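Local coordinates for sortase family protein (Clostridium perfringens, PDB 4D70), which probably acts as a class D sortase, a cysteine transpeptidase that cleaves surface proteins at a sorting signal and joins them to an acceptor amine, at residues N100-I105 with T164-T169; I142-V147 with I179-L184. One frame throughout, in Å; residues are numbered along the deposited sequence.

Contact 1. Residues N100-I105 with T164-T169; sequences NGNFSI and TMTIVT
Thr166 OG1 donates a short hydrogen bond to Asn102 OD1, 2.6 Å long and tilted 22° from the plane of the amide. It also accepts a bond from Lys181 NZ. The two residues lie on neighbouring parallel strands of the sortase beta-barrel. Thr166 to Thr169 correspond to the first four positions of the TLxTC signature, with Ile167 in place of the leucine; in this family the signature ends in the catalytic cysteine. With CG nearly trans to the backbone N (chi1 161°), the Asn102 amide reaches across to the threonine. Its ND2 bonds Val155 O and Asn157 O, and these bonds hold the rotation of the amide. A water adds a second link. It lies 2.9 Å from Thr164 OG1, donates to Met165 O at 3.0 Å and gives a weak bond to Asn102 OD1. Ser104 OG returns to its own strand and donates to Asn102 O at 3.1 Å.

Below these groups runs a regular parallel ladder. It starts with Thr164 N to Gly101 O at 2.9 Å. Phe103 and Ile105 then each use both N and O, toward Thr164, Thr166 and Val168.

The other face is apolar. Phe103, Ile105, Met165 and Ile167 project from it toward strands 71-77 and 128-132, where Ile75, Ile129 and Ile131 pack on them. Phe103 and Met165 run side by side in the same direction, with CD2 of the ring 4.0 Å from Met165 CB. Ile105 places CG1 between its backbone N and carbonyl carbon (chi1 61°). This turns the branch toward the partner strand, and Ile105 CG1 lies 3.9 Å from Ile167 CG1. At the outer end of the same branch, Ile105 CD1 comes within 4.1 Å of Met165 CE.

Contact 2. Residues I142-V147 with I179-L184; sequences INEIFV and IVKAKL
Ile179 lies against one face of the Phe146 ring. Its CB is 3.9 Å from the ring centroid and only 10° off the ring normal, a CH-pi contact. The CG2 branch reaches the far end of the ring, with Ile179 CG2 3.6 Å from Phe146 CZ. Phe146 has CG between its backbone N and carbonyl carbon (chi1 65°), and this swings the ring over the neighbouring strand. Val155, from a loop, packs against both residues. Beneath the ring the two residues form an antiparallel hydrogen-bonded pair, in which Ile179 N meets Phe146 O at 2.8 Å.

Lys181 is the third main partner. Its aliphatic chain passes the edge of the same ring, with Lys181 CD 4.2 Å from Phe146 CE1. It also runs alongside Glu144, whose OE1 is 3.6 Å from Lys181 CD. The two charged ends do not meet. The lysine bends at its last torsion (chi4 -80°), and NZ leads away to bond Thr166 OG1 and Val155 O. The carboxylate may still favour the lysine charge weakly from a distance.

The backbone of Lys181 receives an extra residue from the other strand. Its O accepts Asn143 N at 2.9 Å and, weakly, Glu144 N at 3.3 Å. Its N donates almost straight to Glu144 O. Beyond this point the register has shifted by one.

On the opposite face of the sheet, Ile142 CD1 packs on Val180 CG1 at 3.7 Å, and Ala182 CB lies beside the Ile142 side chain. Leu123 covers Ile142 further. Two residues, Asn143 and Glu144, thus face one, Lys181: a classic beta bulge in an antiparallel strand pair of the sortase barrel.

From the N terminus, after helices and strands that include 60-66 and 71-77, the chain reaches 100-105 and then 142-147. Residues 164-169 return to the first of these, and contact 1 closes a loop of 58 residues. Residues 179-184 follow after one turn and pair with 142-147, so contact 2 closes a loop of 31. The segments alternate along the chain, and the two loops cross. In the sheet the order is 101-109, 163-171, 176-184, 137-148. Strands 163-171 and 176-184 are antiparallel neighbours, and Ile167 N to Val180 O is one probable bond between them. Together the contacts tie four strands into one continuous wall of the barrel.

Contact 1. Residues N100-I105 with T164-T169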
# COMPACT_ATOMS: atom_id res chain seq x y z
N ASN A 100 11.88 -8.74 -2.14
CA ASN A 100 11.41 -10.11 -2.00
C ASN A 100 10.34 -10.14 -0.92
O ASN A 100 10.43 -9.46 0.09
CB ASN A 100 12.54 -11.01 -1.57
CG ASN A 100 13.65 -11.07 -2.57
OD1 ASN A 100 13.45 -11.08 -3.76
ND2 ASN A 100 14.84 -11.19 -2.07
N GLY A 101 9.31 -10.96 -1.11
CA GLY A 101 8.20 -11.00 -0.16
C GLY A 101 7.02 -10.23 -0.71
O GLY A 101 6.89 -10.05 -1.92
N ASN A 102 6.17 -9.79 0.21
CA ASN A 102 4.82 -9.37 -0.17
C ASN A 102 4.54 -8.07 0.54
O ASN A 102 4.15 -8.05 1.68
CB ASN A 102 3.87 -10.51 0.18
CG ASN A 102 2.41 -10.09 0.29
OD1 ASN A 102 1.99 -9.16 -0.36
ND2 ASN A 102 1.64 -10.80 1.09
N PHE A 103 4.72 -6.97 -0.19
CA PHE A 103 4.49 -5.61 0.30
C PHE A 103 2.97 -5.45 0.46
O PHE A 103 2.25 -5.42 -0.54
CB PHE A 103 5.02 -4.62 -0.78
CG PHE A 103 4.60 -3.19 -0.57
CD1 PHE A 103 4.90 -2.53 0.62
CD2 PHE A 103 3.96 -2.49 -1.57
CE1 PHE A 103 4.51 -1.22 0.81
CE2 PHE A 103 3.54 -1.18 -1.37
CZ PHE A 103 3.83 -0.54 -0.18
N SER A 104 2.53 -5.35 1.71
CA SER A 104 1.13 -5.35 2.05
C SER A 104 0.60 -4.05 2.60
O SER A 104 1.22 -3.39 3.44
CB SER A 104 0.84 -6.43 3.07
OG SER A 104 1.16 -7.69 2.55
N ILE A 105 -0.54 -3.64 2.07
CA ILE A 105 -1.13 -2.36 2.42
C ILE A 105 -2.57 -2.52 2.82
O ILE A 105 -3.29 -3.42 2.32
CB ILE A 105 -0.87 -1.27 1.39
CG1 ILE A 105 -1.43 -1.55 0.02
CG2 ILE A 105 0.65 -1.14 1.27
CD1 ILE A 105 -1.38 -0.35 -0.92
N THR A 164 5.94 -9.51 -4.60
CA THR A 164 4.52 -9.31 -4.77
C THR A 164 4.04 -8.27 -3.84
O THR A 164 4.79 -7.71 -3.06
CB THR A 164 3.70 -10.61 -4.46
OG1 THR A 164 3.84 -10.98 -3.07
CG2 THR A 164 4.12 -11.74 -5.31
N MET A 165 2.78 -7.88 -4.04
CA MET A 165 2.16 -6.93 -3.18
C MET A 165 0.72 -7.30 -2.99
O MET A 165 0.17 -8.10 -3.73
CB MET A 165 2.26 -5.46 -3.62
CG MET A 165 1.47 -5.08 -4.85
SD MET A 165 1.41 -3.30 -5.10
CE MET A 165 0.29 -2.80 -3.80
N THR A 166 0.12 -6.70 -1.94
CA THR A 166 -1.24 -7.06 -1.50
C THR A 166 -1.93 -5.82 -1.02
O THR A 166 -1.34 -5.01 -0.35
CB THR A 166 -1.21 -8.07 -0.31
OG1 THR A 166 -0.55 -9.29 -0.72
CG2 THR A 166 -2.65 -8.48 0.15
N ILE A 167 -3.19 -5.65 -1.44
CA ILE A 167 -4.06 -4.59 -0.91
C ILE A 167 -5.23 -5.24 -0.22
O ILE A 167 -5.86 -6.10 -0.77
CB ILE A 167 -4.61 -3.69 -2.04
CG1 ILE A 167 -3.44 -3.12 -2.87
CG2 ILE A 167 -5.48 -2.58 -1.44
CD1 ILE A 167 -3.81 -2.05 -3.86
N VAL A 168 -5.46 -4.87 1.02
CA VAL A 168 -6.57 -5.39 1.81
C VAL A 168 -7.60 -4.29 2.09
O VAL A 168 -7.27 -3.26 2.69
CB VAL A 168 -6.05 -5.87 3.20
CG1 VAL A 168 -7.18 -6.52 4.03
CG2 VAL A 168 -4.92 -6.85 2.99
N THR A 169 -8.84 -4.52 1.67
CA THR A 169 -9.98 -3.65 1.98
C THR A 169 -11.11 -4.53 2.45
O THR A 169 -10.93 -5.74 2.59
CB THR A 169 -10.43 -2.83 0.74
OG1 THR A 169 -10.71 -3.71 -0.39
CG2 THR A 169 -9.40 -1.85 0.33
O HOH W 1 0.99 -10.89 -3.03

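Contact 2. Residues I142-V147 with I179-L184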
# COMPACT_ATOMS: atom_id res chain seq x y z
N ILE A 142 -1.55 -6.90 -11.25
CA ILE A 142 -2.53 -7.70 -10.55
C ILE A 142 -2.72 -9.04 -11.16
O ILE A 142 -2.92 -9.22 -12.42
CB ILE A 142 -3.91 -6.96 -10.49
CG1 ILE A 142 -3.75 -5.62 -9.78
CG2 ILE A 142 -5.00 -7.81 -9.85
CD1 ILE A 142 -5.08 -4.83 -9.77
N ASN A 143 -2.55 -10.05 -10.30
CA ASN A 143 -2.72 -11.40 -10.82
C ASN A 143 -3.66 -12.28 -9.99
O ASN A 143 -3.91 -13.39 -10.38
CB ASN A 143 -1.41 -12.15 -10.95
CG ASN A 143 -0.70 -12.30 -9.61
OD1 ASN A 143 -0.98 -11.62 -8.62
ND2 ASN A 143 0.32 -13.13 -9.63
N GLU A 144 -4.24 -11.73 -8.95
CA GLU A 144 -5.18 -12.45 -8.11
C GLU A 144 -6.09 -11.48 -7.39
O GLU A 144 -5.63 -10.44 -6.86
CB GLU A 144 -4.33 -13.33 -7.10
CG GLU A 144 -5.15 -13.96 -6.00
CD GLU A 144 -4.37 -15.06 -5.25
OE1 GLU A 144 -3.16 -14.91 -5.19
OE2 GLU A 144 -4.99 -16.10 -4.88
N ILE A 145 -7.38 -11.78 -7.38
CA ILE A 145 -8.41 -11.06 -6.65
C ILE A 145 -9.31 -12.04 -5.94
O ILE A 145 -9.82 -12.96 -6.55
CB ILE A 145 -9.26 -10.20 -7.58
CG1 ILE A 145 -8.36 -9.22 -8.32
CG2 ILE A 145 -10.25 -9.35 -6.81
CD1 ILE A 145 -9.07 -8.51 -9.45
N PHE A 146 -9.49 -11.86 -4.65
CA PHE A 146 -10.35 -12.78 -3.94
C PHE A 146 -10.93 -12.21 -2.66
O PHE A 146 -10.49 -11.15 -2.18
CB PHE A 146 -9.67 -14.13 -3.68
CG PHE A 146 -8.47 -14.03 -2.75
CD1 PHE A 146 -7.25 -13.79 -3.26
CD2 PHE A 146 -8.60 -14.27 -1.39
CE1 PHE A 146 -6.12 -13.76 -2.44
CE2 PHE A 146 -7.52 -14.22 -0.57
CZ PHE A 146 -6.26 -13.97 -1.10
N VAL A 147 -11.96 -12.89 -2.15
CA VAL A 147 -12.63 -12.47 -0.92
C VAL A 147 -12.31 -13.51 0.14
O VAL A 147 -12.32 -14.68 -0.15
CB VAL A 147 -14.15 -12.47 -1.11
CG1 VAL A 147 -14.86 -12.10 0.19
CG2 VAL A 147 -14.53 -11.46 -2.18
N ILE A 179 -9.29 -8.78 -1.29
CA ILE A 179 -7.85 -8.90 -1.47
C ILE A 179 -7.46 -8.75 -2.93
O ILE A 179 -7.90 -9.47 -3.78
CB ILE A 179 -7.38 -10.27 -0.98
CG1 ILE A 179 -7.96 -10.61 0.44
CG2 ILE A 179 -5.86 -10.36 -1.00
CD1 ILE A 179 -7.62 -9.60 1.50
N VAL A 180 -6.51 -7.86 -3.20
CA VAL A 180 -5.90 -7.70 -4.50
C VAL A 180 -4.42 -8.01 -4.34
O VAL A 180 -3.76 -7.36 -3.52
CB VAL A 180 -6.10 -6.26 -4.98
CG1 VAL A 180 -5.43 -6.04 -6.32
CG2 VAL A 180 -7.59 -5.94 -5.15
N LYS A 181 -3.93 -8.95 -5.13
CA LYS A 181 -2.51 -9.29 -5.17
C LYS A 181 -1.95 -9.01 -6.55
O LYS A 181 -2.67 -9.14 -7.58
CB LYS A 181 -2.30 -10.76 -4.79
CG LYS A 181 -2.60 -10.98 -3.26
CD LYS A 181 -2.19 -12.39 -2.80
CE LYS A 181 -2.22 -12.57 -1.27
NZ LYS A 181 -1.00 -12.01 -0.62
N ALA A 182 -0.67 -8.68 -6.57
CA ALA A 182 -0.03 -8.24 -7.79
C ALA A 182 1.45 -8.66 -7.68
O ALA A 182 2.02 -8.73 -6.58
CB ALA A 182 -0.18 -6.74 -7.92
N LYS A 183 2.03 -8.96 -8.83
CA LYS A 183 3.41 -9.37 -8.93
C LYS A 183 4.25 -8.27 -9.58
O LYS A 183 3.78 -7.58 -10.48
CB LYS A 183 3.53 -10.64 -9.77
CG LYS A 183 3.00 -10.44 -11.20
CD LYS A 183 3.16 -11.63 -12.18
CE LYS A 183 2.79 -11.17 -13.62
NZ LYS A 183 2.82 -12.29 -14.60
N LEU A 184 5.48 -8.14 -9.14
CA LEU A 184 6.36 -7.11 -9.69
C LEU A 184 6.69 -7.42 -11.14
O LEU A 184 7.03 -8.55 -11.47
CB LEU A 184 7.65 -7.03 -8.89
CG LEU A 184 8.60 -5.86 -9.23
CD1 LEU A 184 8.04 -4.52 -8.79
CD2 LEU A 184 9.97 -6.04 -8.59